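Local coordinates for glucosamine kinase (Streptacidiphilus jiangxiensis, PDB 6HWJ), which phosphorylates D-glucosamine to D-glucosamine 6-phosphate with ATP and magnesium ions, and acts on glucose to a lesser extent, at residues 197-202 with 351-356; 202-205 with 209-212; 224-229 with 374-379; 228-233 with 390-395. One frame throughout, in Å; residues are numbered along the deposited sequence.

Interaction 1 (197-202 with 351-356)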
loop_
_atom_site.group_PDB
_atom_site.type_symbol
_atom_site.label_atom_id
_atom_site.label_comp_id
_atom_site.label_asym_id
_atom_site.label_seq_id
_atom_site.Cartn_x
_atom_site.Cartn_y
_atom_site.Cartn_z
ATOM N N TRP A 197 9.213 5.331 14.061
ATOM C CA TRP A 197 10.259 6.352 14.040
ATOM C C TRP A 197 9.711 7.766 14.079
ATOM O O TRP A 197 10.356 8.636 14.663
ATOM C CB TRP A 197 11.187 6.203 12.824
ATOM C CG TRP A 197 10.589 6.318 11.447
ATOM C CD1 TRP A 197 10.338 5.290 10.579
ATOM C CD2 TRP A 197 10.221 7.518 10.753
ATOM N NE1 TRP A 197 9.812 5.779 9.403
ATOM C CE2 TRP A 197 9.728 7.144 9.492
ATOM C CE3 TRP A 197 10.237 8.874 11.088
ATOM C CZ2 TRP A 197 9.266 8.079 8.562
ATOM C CZ3 TRP A 197 9.768 9.788 10.171
ATOM C CH2 TRP A 197 9.287 9.381 8.927
ATOM N N ALA A 198 8.529 8.017 13.490
ATOM C CA ALA A 198 7.981 9.359 13.538
ATOM C C ALA A 198 7.469 9.693 14.931
ATOM O O ALA A 198 7.655 10.813 15.413
ATOM C CB ALA A 198 6.867 9.530 12.498
ATOM N N VAL A 199 6.811 8.735 15.589
ATOM C CA VAL A 199 6.390 8.931 16.966
ATOM C C VAL A 199 7.607 9.184 17.852
ATOM O O VAL A 199 7.576 10.032 18.743
ATOM C CB VAL A 199 5.579 7.717 17.453
ATOM C CG1 VAL A 199 5.385 7.750 18.952
ATOM C CG2 VAL A 199 4.203 7.670 16.726
ATOM N N ASP A 200 8.692 8.452 17.623
ATOM C CA ASP A 200 9.889 8.667 18.430
ATOM C C ASP A 200 10.494 10.054 18.197
ATOM O O ASP A 200 10.894 10.728 19.159
ATOM C CB ASP A 200 10.918 7.575 18.139
ATOM C CG ASP A 200 12.096 7.645 19.086
ATOM O OD1 ASP A 200 11.879 7.423 20.288
ATOM O OD2 ASP A 200 13.219 7.946 18.633
ATOM N N ASP A 201 10.589 10.493 16.942
ATOM C CA ASP A 201 11.077 11.847 16.666
ATOM C C ASP A 201 10.308 12.899 17.458
ATOM O O ASP A 201 10.894 13.742 18.153
ATOM C CB ASP A 201 10.940 12.174 15.178
ATOM C CG ASP A 201 11.992 11.512 14.322
ATOM O OD1 ASP A 201 12.917 10.879 14.870
ATOM O OD2 ASP A 201 11.876 11.638 13.079
ATOM N N VAL A 202 8.976 12.879 17.346
ATOM C CA VAL A 202 8.157 13.932 17.960
ATOM C C VAL A 202 8.193 13.837 19.471
ATOM O O VAL A 202 8.156 14.858 20.162
ATOM C CB VAL A 202 6.716 13.830 17.391
ATOM C CG1 VAL A 202 5.783 14.797 18.083
ATOM C CG2 VAL A 202 6.758 14.099 15.890
ATOM N N ARG A 351 -0.862 13.715 17.474
ATOM C CA ARG A 351 -1.929 13.456 18.427
ATOM C C ARG A 351 -1.583 12.261 19.305
ATOM O O ARG A 351 -1.855 12.268 20.510
ATOM C CB ARG A 351 -3.261 13.207 17.702
ATOM C CG ARG A 351 -3.668 14.311 16.739
ATOM C CD ARG A 351 -3.774 15.658 17.383
ATOM N NE ARG A 351 -3.970 16.704 16.369
ATOM C CZ ARG A 351 -4.035 18.002 16.636
ATOM N NH1 ARG A 351 -3.932 18.438 17.894
ATOM N NH2 ARG A 351 -4.191 18.863 15.651
ATOM N N VAL A 352 -1.017 11.212 18.702
ATOM C CA VAL A 352 -0.692 9.995 19.447
ATOM C C VAL A 352 0.400 10.275 20.487
ATOM O O VAL A 352 0.333 9.781 21.620
ATOM C CB VAL A 352 -0.266 8.892 18.460
ATOM C CG1 VAL A 352 0.418 7.729 19.208
ATOM C CG2 VAL A 352 -1.484 8.400 17.663
ATOM N N VAL A 353 1.416 11.067 20.121
ATOM C CA VAL A 353 2.478 11.395 21.074
ATOM C C VAL A 353 1.881 12.077 22.291
ATOM O O VAL A 353 2.200 11.735 23.434
ATOM C CB VAL A 353 3.558 12.279 20.414
ATOM C CG1 VAL A 353 4.515 12.859 21.465
ATOM C CG2 VAL A 353 4.340 11.490 19.387
ATOM N N VAL A 354 0.981 13.039 22.065
ATOM C CA VAL A 354 0.403 13.783 23.176
ATOM C C VAL A 354 -0.459 12.875 24.034
ATOM O O VAL A 354 -0.452 12.967 25.266
ATOM C CB VAL A 354 -0.386 14.991 22.642
ATOM C CG1 VAL A 354 -1.234 15.590 23.749
ATOM C CG2 VAL A 354 0.581 16.028 22.044
ATOM N N PHE A 355 -1.226 12.002 23.403
ATOM C CA PHE A 355 -2.159 11.139 24.116
ATOM C C PHE A 355 -1.440 10.070 24.939
ATOM O O PHE A 355 -1.883 9.728 26.046
ATOM C CB PHE A 355 -3.091 10.489 23.080
ATOM C CG PHE A 355 -4.199 9.649 23.676
ATOM C CD1 PHE A 355 -5.403 10.218 24.022
ATOM C CD2 PHE A 355 -4.055 8.276 23.800
ATOM C CE1 PHE A 355 -6.442 9.452 24.541
ATOM C CE2 PHE A 355 -5.091 7.501 24.314
ATOM C CZ PHE A 355 -6.274 8.083 24.674
ATOM N N ARG A 356 -0.332 9.536 24.426
ATOM C CA ARG A 356 0.312 8.379 25.037
ATOM C C ARG A 356 1.467 8.722 25.968
ATOM O O ARG A 356 1.881 7.857 26.746
ATOM C CB ARG A 356 0.854 7.437 23.951
ATOM C CG ARG A 356 -0.225 6.831 23.096
ATOM C CD ARG A 356 0.349 5.807 22.131
ATOM N NE ARG A 356 -0.689 5.272 21.236
ATOM C CZ ARG A 356 -0.441 4.522 20.169
ATOM N NH1 ARG A 356 0.799 4.194 19.860
ATOM N NH2 ARG A 356 -1.441 4.102 19.416
#
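V353 on helix 335-356 points its isopropyl group into helix 194-207, where V199 and V202, one turn apart, receive it. The closest apolar contacts converge on one methyl. CG2 of V353 lies 3.8 Å from CG1 of V202 and 3.9 Å from CG1 of V199. V199 and V353 pass alongside one another, running opposite ways, whereas V202 meets V353 aslant. With CG2 of V353 anti to its carbonyl carbon and CG1 anti to the backbone N (chi1 168°), both methyls can reach V202: CG1 of V353 approaches CG1 of V202 to 4.1 Å.

Against the backbone, the same CG2 methyl of V353 stands 3.6 Å from the carbonyl O of V199, so it packs against main chain as well as side chain. No hydrogen bond crosses between the segments.

Other apolar residues extend this buried seam of the helical C-terminal lobe. V349 touches A198, V199 and V202 from one turn earlier on helix 335-356, and V365 and W368 of helix 362-386 also pack on V202. With only branched aliphatic groups and one carbonyl oxygen meeting, the two helices are held here by dispersion and the exclusion of water, and shape complementarity rather than bond direction probably sets their spacing.

Interaction 2 (202-205 with 209-212)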
loop_
_atom_site.group_PDB
_atom_site.type_symbol
_atom_site.label_atom_id
_atom_site.label_comp_id
_atom_site.label_asym_id
_atom_site.label_seq_id
_atom_site.Cartn_x
_atom_site.Cartn_y
_atom_site.Cartn_z
ATOM N N VAL A 202 8.976 12.879 17.346
ATOM C CA VAL A 202 8.157 13.932 17.960
ATOM C C VAL A 202 8.193 13.837 19.471
ATOM O O VAL A 202 8.156 14.858 20.162
ATOM C CB VAL A 202 6.716 13.830 17.391
ATOM C CG1 VAL A 202 5.783 14.797 18.083
ATOM C CG2 VAL A 202 6.758 14.099 15.890
ATOM N N ARG A 203 8.272 12.620 20.013
ATOM C CA ARG A 203 8.464 12.451 21.444
ATOM C C ARG A 203 9.783 13.078 21.890
ATOM O O ARG A 203 9.856 13.758 22.928
ATOM C CB ARG A 203 8.431 10.950 21.756
ATOM C CG ARG A 203 8.356 10.562 23.196
ATOM C CD ARG A 203 7.997 9.077 23.300
ATOM N NE ARG A 203 6.550 8.859 23.352
ATOM C CZ ARG A 203 5.941 7.726 22.991
ATOM N NH1 ARG A 203 6.644 6.704 22.515
ATOM N NH2 ARG A 203 4.625 7.621 23.099
ATOM N N ARG A 204 10.841 12.875 21.109
ATOM C CA ARG A 204 12.128 13.463 21.461
ATOM C C ARG A 204 12.067 14.978 21.394
ATOM O O ARG A 204 12.577 15.663 22.291
ATOM C CB ARG A 204 13.221 12.886 20.548
ATOM C CG ARG A 204 13.526 11.420 20.863
ATOM C CD ARG A 204 14.483 10.774 19.855
ATOM N NE ARG A 204 15.861 11.257 19.987
ATOM C CZ ARG A 204 16.621 11.689 18.979
ATOM N NH1 ARG A 204 16.162 11.699 17.734
ATOM N NH2 ARG A 204 17.853 12.102 19.220
ATOM N N LEU A 205 11.399 15.522 20.372
ATOM C CA LEU A 205 11.120 16.954 20.341
ATOM C C LEU A 205 10.436 17.405 21.632
ATOM O O LEU A 205 10.853 18.379 22.266
ATOM C CB LEU A 205 10.249 17.296 19.131
ATOM C CG LEU A 205 9.682 18.723 19.048
ATOM C CD1 LEU A 205 10.797 19.728 18.809
ATOM C CD2 LEU A 205 8.631 18.816 17.953
ATOM N N GLU A 209 15.020 16.801 23.324
ATOM C CA GLU A 209 16.203 16.131 22.805
ATOM C C GLU A 209 16.438 16.429 21.330
ATOM O O GLU A 209 17.534 16.169 20.821
ATOM C CB GLU A 209 16.083 14.621 22.992
ATOM C CG GLU A 209 15.882 14.197 24.435
ATOM C CD GLU A 209 15.802 12.692 24.584
ATOM O OE1 GLU A 209 16.037 11.977 23.584
ATOM O OE2 GLU A 209 15.503 12.229 25.701
ATOM N N LEU A 210 15.423 16.934 20.632
ATOM C CA LEU A 210 15.578 17.449 19.282
ATOM C C LEU A 210 15.027 18.870 19.240
ATOM O O LEU A 210 14.114 19.214 19.983
ATOM C CB LEU A 210 14.837 16.599 18.254
ATOM C CG LEU A 210 15.290 15.156 18.056
ATOM C CD1 LEU A 210 14.337 14.472 17.090
ATOM C CD2 LEU A 210 16.701 15.086 17.529
ATOM N N THR A 211 15.601 19.692 18.377
ATOM C CA THR A 211 15.041 21.000 18.098
ATOM C C THR A 211 13.875 20.865 17.132
ATOM O O THR A 211 13.712 19.843 16.461
ATOM C CB THR A 211 16.087 21.910 17.469
ATOM O OG1 THR A 211 16.481 21.350 16.213
ATOM C CG2 THR A 211 17.293 22.025 18.379
ATOM N N MET A 212 13.067 21.929 17.055
ATOM C CA MET A 212 11.994 21.958 16.073
ATOM C C MET A 212 12.532 21.724 14.669
ATOM O O MET A 212 11.966 20.941 13.897
ATOM C CB MET A 212 11.252 23.303 16.149
ATOM C CG MET A 212 10.033 23.394 15.248
ATOM S SD MET A 212 8.770 22.177 15.627
ATOM C CE MET A 212 8.108 22.814 17.159
#
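The carbonyl O of R204 accepts a 2.9 Å hydrogen bond from the backbone N of E209, bent to 142° at the hydrogen. The five-residue step makes it a 6→1 bond, of the kind that closes the C-terminal end of a helix. The side chain of R204 is bent at chi3 (72°), which folds its guanidinium over L210. CG of L210 sits 3.6 Å above one face of that group, toward its rim, and CD1 of L210 comes within 3.4 Å of NH1 of R204. OE1 of E209 lies at the guanidinium edge instead, a long salt-bridge partner at 3.7 Å from NE of R204; its other oxygen, OE2, pairs with R207.

The turn is a short connection between helices 194-207 and 212-234. T211 is the N-cap of the second helix, its hydroxyl capping a backbone N while its own N binds OE1 of Q214, as in a capping box. L205 packs against the start of the second helix. Its CD1 reaches the carbonyl O of L210 and the backbone N of M212, each at 3.6 Å, while CD2 of L205 stands 4.1 Å from SD of M212. W368 on helix 362-386 touches both L205 and M212.

Interaction 3 (224-229 with 374-379)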
loop_
_atom_site.group_PDB
_atom_site.type_symbol
_atom_site.label_atom_id
_atom_site.label_comp_id
_atom_site.label_asym_id
_atom_site.label_seq_id
_atom_site.Cartn_x
_atom_site.Cartn_y
_atom_site.Cartn_z
ATOM N N THR A 224 9.470 15.602 -0.211
ATOM C CA THR A 224 10.310 15.375 -1.379
ATOM C C THR A 224 10.125 13.961 -1.926
ATOM O O THR A 224 10.048 13.762 -3.152
ATOM C CB THR A 224 11.781 15.660 -1.008
ATOM O OG1 THR A 224 11.955 17.071 -0.824
ATOM C CG2 THR A 224 12.723 15.168 -2.079
ATOM N N LEU A 225 10.034 12.970 -1.043
ATOM C CA LEU A 225 9.854 11.586 -1.480
ATOM C C LEU A 225 8.542 11.415 -2.238
ATOM O O LEU A 225 8.509 10.801 -3.314
ATOM C CB LEU A 225 9.906 10.639 -0.263
ATOM C CG LEU A 225 9.680 9.141 -0.496
ATOM C CD1 LEU A 225 10.264 8.327 0.655
ATOM C CD2 LEU A 225 8.176 8.798 -0.616
ATOM N N THR A 226 7.456 11.957 -1.692
ATOM C CA THR A 226 6.144 11.871 -2.318
ATOM C C THR A 226 6.142 12.522 -3.698
ATOM O O THR A 226 5.524 11.996 -4.631
ATOM C CB THR A 226 5.097 12.540 -1.422
ATOM O OG1 THR A 226 5.191 12.021 -0.087
ATOM C CG2 THR A 226 3.686 12.306 -1.971
ATOM N N ALA A 227 6.843 13.651 -3.846
ATOM C CA ALA A 227 6.913 14.329 -5.140
ATOM C C ALA A 227 7.725 13.532 -6.152
ATOM O O ALA A 227 7.336 13.420 -7.328
ATOM C CB ALA A 227 7.501 15.735 -4.977
ATOM N N ARG A 228 8.853 12.965 -5.721
ATOM C CA ARG A 228 9.631 12.095 -6.595
ATOM C C ARG A 228 8.812 10.872 -7.006
ATOM O O ARG A 228 8.867 10.431 -8.166
ATOM C CB ARG A 228 10.919 11.658 -5.894
ATOM C CG ARG A 228 11.919 12.787 -5.645
ATOM C CD ARG A 228 13.057 12.312 -4.735
ATOM N NE ARG A 228 14.098 13.341 -4.624
ATOM C CZ ARG A 228 15.127 13.278 -3.782
ATOM N NH1 ARG A 228 15.255 12.250 -2.946
ATOM N NH2 ARG A 228 16.022 14.253 -3.763
ATOM N N MET A 229 8.095 10.286 -6.052
ATOM C CA MET A 229 7.226 9.143 -6.330
ATOM C C MET A 229 6.166 9.509 -7.369
ATOM O O MET A 229 6.015 8.816 -8.388
ATOM C CB MET A 229 6.581 8.673 -5.020
ATOM C CG MET A 229 5.707 7.431 -5.139
ATOM S SD MET A 229 4.946 7.002 -3.539
ATOM C CE MET A 229 3.646 8.229 -3.449
ATOM N N ARG A 374 3.149 22.223 6.815
ATOM C CA ARG A 374 3.726 23.223 5.931
ATOM C C ARG A 374 5.064 22.759 5.352
ATOM O O ARG A 374 5.323 22.951 4.153
ATOM C CB ARG A 374 3.892 24.539 6.687
ATOM C CG ARG A 374 4.546 25.667 5.878
ATOM C CD ARG A 374 3.851 25.872 4.534
ATOM N NE ARG A 374 2.409 26.050 4.686
ATOM C CZ ARG A 374 1.527 25.932 3.698
ATOM N NH1 ARG A 374 0.237 26.110 3.941
ATOM N NH2 ARG A 374 1.931 25.632 2.471
ATOM N N SER A 375 5.922 22.144 6.183
ATOM C CA SER A 375 7.201 21.642 5.686
ATOM C C SER A 375 7.004 20.591 4.601
ATOM O O SER A 375 7.720 20.592 3.595
ATOM C CB SER A 375 8.035 21.052 6.835
ATOM O OG SER A 375 8.277 22.016 7.850
ATOM N N PHE A 376 6.059 19.673 4.804
ATOM C CA PHE A 376 5.786 18.644 3.812
ATOM C C PHE A 376 5.334 19.253 2.497
ATOM O O PHE A 376 5.891 18.952 1.439
ATOM C CB PHE A 376 4.719 17.672 4.336
ATOM C CG PHE A 376 4.343 16.604 3.352
ATOM C CD1 PHE A 376 3.418 16.855 2.356
ATOM C CD2 PHE A 376 4.932 15.350 3.417
ATOM C CE1 PHE A 376 3.094 15.884 1.439
ATOM C CE2 PHE A 376 4.583 14.367 2.525
ATOM C CZ PHE A 376 3.678 14.638 1.519
ATOM N N LEU A 377 4.300 20.105 2.543
ATOM C CA LEU A 377 3.757 20.696 1.323
ATOM C C LEU A 377 4.785 21.552 0.586
ATOM O O LEU A 377 4.865 21.507 -0.648
ATOM C CB LEU A 377 2.527 21.534 1.667
ATOM C CG LEU A 377 1.277 20.760 2.060
ATOM C CD1 LEU A 377 0.185 21.709 2.521
ATOM C CD2 LEU A 377 0.780 19.896 0.901
ATOM N N ASP A 378 5.558 22.365 1.316
ATOM C CA ASP A 378 6.574 23.191 0.666
ATOM C C ASP A 378 7.606 22.330 -0.054
ATOM O O ASP A 378 7.944 22.580 -1.221
ATOM C CB ASP A 378 7.248 24.101 1.693
ATOM C CG ASP A 378 6.328 25.201 2.187
ATOM O OD1 ASP A 378 5.195 25.323 1.667
ATOM O OD2 ASP A 378 6.735 25.946 3.100
ATOM N N ALA A 379 8.114 21.297 0.625
ATOM C CA ALA A 379 9.066 20.391 -0.011
ATOM C C ALA A 379 8.434 19.674 -1.193
ATOM O O ALA A 379 9.056 19.532 -2.252
ATOM C CB ALA A 379 9.588 19.391 1.021
#
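F376 presents the edge of its ring to T226, the two side chains crossing at about a right angle, where helices 212-234 and 362-386 pack together in the helical C-terminal lobe of this kinase. OG1 of T226 lies near the ring plane, 3.4 Å from CZ of F376 and 3.6 Å from CE2 of the same ring. It therefore faces the C–H rim and not the pi cloud, a sense of approach that suits an electronegative oxygen. The ring gets there because CG of F376 is anti to its backbone N (chi1 178°), carrying CZ across the gap between the helices. The hydroxyl of T226 has its polar partner within its own helix, the carbonyl O of L222. M342 and T343 of helix 335-356 also touch F376, so this ring joins three helices.

The second meeting, T224 with A379, brings the helices much closer: their CA atoms are 5.3 Å apart. A379 has only a methyl to place, and its CB points at T224, 3.8 Å from OG1 and 4.0 Å from the backbone N of T224. That OG1 is hydrogen-bonded to OG1 of T383, one turn beyond A379, so the hydroxyl that the A379 methyl rests against has its polar partner on the same facing helix. The other branch of T224 runs forward along its own helix, its CG2 lying 3.4 Å above the centre of the R228 guanidinium.

Interaction 4 (228-233 with 390-395)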
loop_
_atom_site.group_PDB
_atom_site.type_symbol
_atom_site.label_atom_id
_atom_site.label_comp_id
_atom_site.label_asym_id
_atom_site.label_seq_id
_atom_site.Cartn_x
_atom_site.Cartn_y
_atom_site.Cartn_z
ATOM N N ARG A 228 8.853 12.965 -5.721
ATOM C CA ARG A 228 9.631 12.095 -6.595
ATOM C C ARG A 228 8.812 10.872 -7.006
ATOM O O ARG A 228 8.867 10.431 -8.166
ATOM C CB ARG A 228 10.919 11.658 -5.894
ATOM C CG ARG A 228 11.919 12.787 -5.645
ATOM C CD ARG A 228 13.057 12.312 -4.735
ATOM N NE ARG A 228 14.098 13.341 -4.624
ATOM C CZ ARG A 228 15.127 13.278 -3.782
ATOM N NH1 ARG A 228 15.255 12.250 -2.946
ATOM N NH2 ARG A 228 16.022 14.253 -3.763
ATOM N N MET A 229 8.095 10.286 -6.052
ATOM C CA MET A 229 7.226 9.143 -6.330
ATOM C C MET A 229 6.166 9.509 -7.369
ATOM O O MET A 229 6.015 8.816 -8.388
ATOM C CB MET A 229 6.581 8.673 -5.020
ATOM C CG MET A 229 5.707 7.431 -5.139
ATOM S SD MET A 229 4.946 7.002 -3.539
ATOM C CE MET A 229 3.646 8.229 -3.449
ATOM N N HIS A 230 5.453 10.626 -7.154
ATOM C CA HIS A 230 4.391 11.000 -8.089
ATOM C C HIS A 230 4.940 11.341 -9.471
ATOM O O HIS A 230 4.345 10.981 -10.491
ATOM C CB HIS A 230 3.583 12.175 -7.533
ATOM C CG HIS A 230 2.680 11.804 -6.408
ATOM N ND1 HIS A 230 2.161 12.735 -5.533
ATOM C CD2 HIS A 230 2.193 10.606 -6.017
ATOM C CE1 HIS A 230 1.395 12.118 -4.654
ATOM N NE2 HIS A 230 1.405 10.825 -4.925
ATOM N N ALA A 231 6.071 12.038 -9.532
ATOM C CA ALA A 231 6.649 12.389 -10.822
ATOM C C ALA A 231 6.961 11.143 -11.634
ATOM O O ALA A 231 6.758 11.118 -12.851
ATOM C CB ALA A 231 7.909 13.238 -10.629
ATOM N N ALA A 232 7.460 10.096 -10.980
ATOM C CA ALA A 232 7.767 8.861 -11.679
ATOM C C ALA A 232 6.497 8.134 -12.096
ATOM O O ALA A 232 6.411 7.623 -13.216
ATOM C CB ALA A 232 8.620 7.935 -10.789
ATOM N N LEU A 233 5.514 8.043 -11.196
ATOM C CA LEU A 233 4.269 7.363 -11.530
ATOM C C LEU A 233 3.539 8.094 -12.645
ATOM O O LEU A 233 2.943 7.467 -13.532
ATOM C CB LEU A 233 3.391 7.246 -10.283
ATOM C CG LEU A 233 3.952 6.432 -9.127
ATOM C CD1 LEU A 233 3.044 6.530 -7.928
ATOM C CD2 LEU A 233 4.201 4.958 -9.488
ATOM N N ASP A 390 4.676 20.055 -11.849
ATOM C CA ASP A 390 3.803 20.843 -10.983
ATOM C C ASP A 390 2.329 20.490 -11.177
ATOM O O ASP A 390 1.543 20.514 -10.216
ATOM C CB ASP A 390 3.994 22.342 -11.250
ATOM C CG ASP A 390 5.451 22.746 -11.333
ATOM O OD1 ASP A 390 6.122 22.386 -12.323
ATOM O OD2 ASP A 390 5.921 23.428 -10.404
ATOM N N ASP A 391 1.931 20.176 -12.412
ATOM C CA ASP A 391 0.519 20.113 -12.773
ATOM C C ASP A 391 -0.183 18.833 -12.327
ATOM O O ASP A 391 -1.400 18.722 -12.514
ATOM C CB ASP A 391 0.365 20.267 -14.295
ATOM C CG ASP A 391 1.297 19.354 -15.075
ATOM O OD1 ASP A 391 2.008 18.537 -14.448
ATOM O OD2 ASP A 391 1.325 19.461 -16.321
ATOM N N LEU A 392 0.526 17.856 -11.758
ATOM C CA LEU A 392 -0.173 16.683 -11.261
ATOM C C LEU A 392 -0.834 16.933 -9.919
ATOM O O LEU A 392 -1.712 16.157 -9.517
ATOM C CB LEU A 392 0.798 15.497 -11.173
ATOM C CG LEU A 392 1.989 15.583 -10.247
ATOM C CD1 LEU A 392 1.622 15.178 -8.828
ATOM C CD2 LEU A 392 3.117 14.708 -10.794
ATOM N N PHE A 393 -0.467 18.013 -9.236
ATOM C CA PHE A 393 -0.992 18.336 -7.910
ATOM C C PHE A 393 -2.045 19.434 -8.044
ATOM O O PHE A 393 -1.722 20.564 -8.407
ATOM C CB PHE A 393 0.150 18.755 -6.980
ATOM C CG PHE A 393 -0.304 19.124 -5.585
ATOM C CD1 PHE A 393 -1.165 18.297 -4.880
ATOM C CD2 PHE A 393 0.134 20.292 -4.987
ATOM C CE1 PHE A 393 -1.587 18.632 -3.620
ATOM C CE2 PHE A 393 -0.286 20.624 -3.708
ATOM C CZ PHE A 393 -1.146 19.796 -3.028
ATOM N N ASP A 394 -3.307 19.089 -7.773
ATOM C CA ASP A 394 -4.422 20.053 -7.747
ATOM C C ASP A 394 -4.776 20.297 -6.281
ATOM O O ASP A 394 -5.476 19.487 -5.657
ATOM C CB ASP A 394 -5.609 19.515 -8.534
ATOM C CG ASP A 394 -6.740 20.538 -8.679
ATOM O OD1 ASP A 394 -6.713 21.584 -7.994
ATOM O OD2 ASP A 394 -7.672 20.267 -9.464
ATOM N N ASP A 395 -4.286 21.413 -5.726
ATOM C CA ASP A 395 -4.433 21.655 -4.296
ATOM C C ASP A 395 -5.823 22.153 -3.918
ATOM O O ASP A 395 -6.111 22.304 -2.724
ATOM C CB ASP A 395 -3.366 22.634 -3.794
ATOM C CG ASP A 395 -3.358 23.940 -4.556
ATOM O OD1 ASP A 395 -4.317 24.210 -5.308
ATOM O OD2 ASP A 395 -2.369 24.681 -4.405
#
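H230 of helix 212-234 meets L392 in the loop that leads from helix 362-386 to helix 398-416, a buried contact in the helical C-terminal lobe. Their CA atoms are 7.9 Å apart, and the two side chains bridge that gap at about a right angle. From H230 the first atom to touch is CB, which stands 3.8 Å from CD1 of L392 and 4.2 Å from CD2 of the same leucine. With CG anti to the carbonyl carbon (chi1 -73°), the imidazole then swings past the leucine. Its ND1 still passes 4.1 Å from CD1 of L392, which approaches the ring obliquely, but the polar partner of ND1 is the hydroxyl of Y380. At the far end of the ring, NE2 is hydrogen-bonded to OD2 of D338. With a partner on each nitrogen, from helices 362-386 and 335-356, the two bonds probably hold the ring in one rotation, and both of its buried polar atoms are satisfied.

L392 closes a 3-10 segment, 390-392, and holds CG in the crowded position between its backbone N and carbonyl carbon (chi1 62°). Both methyls can thereby face helix 212-234. Y380 and A335 also touch this leucine, and Y380 meets the ring of F393 edge-to-face, so the tyrosine links the loop to the histidine. While CD1 attends to H230, CD2 packs on the main chain: CD2 of L392 is 3.9 Å from the carbonyl O of H230 and 4.2 Å from the backbone N of A231.

How the interactions relate
The four contacts fall into two pairs within the helical lobe. Interactions 1 and 2 share V202 and helix 194-207, their centres about 10 Å apart, and they touch directly: CD1 of L210 lies 3.7 Å from the carbonyl O of D201. Interactions 3 and 4 share R228 and M229 on helix 212-234, again with centres about 10 Å apart. The turn of interaction 2 joins the two helices, although its centre is about 21 Å from that of interaction 3. None forms the active site. The side chain of V199 is about 8 Å from that of D193, an inferred ATP-binding residue; the side chain of T226 is about 10 Å from that of the magnesium ligand Q305, and the side chain of H230 about 11 Å from that of D300, which binds D-glucosamine.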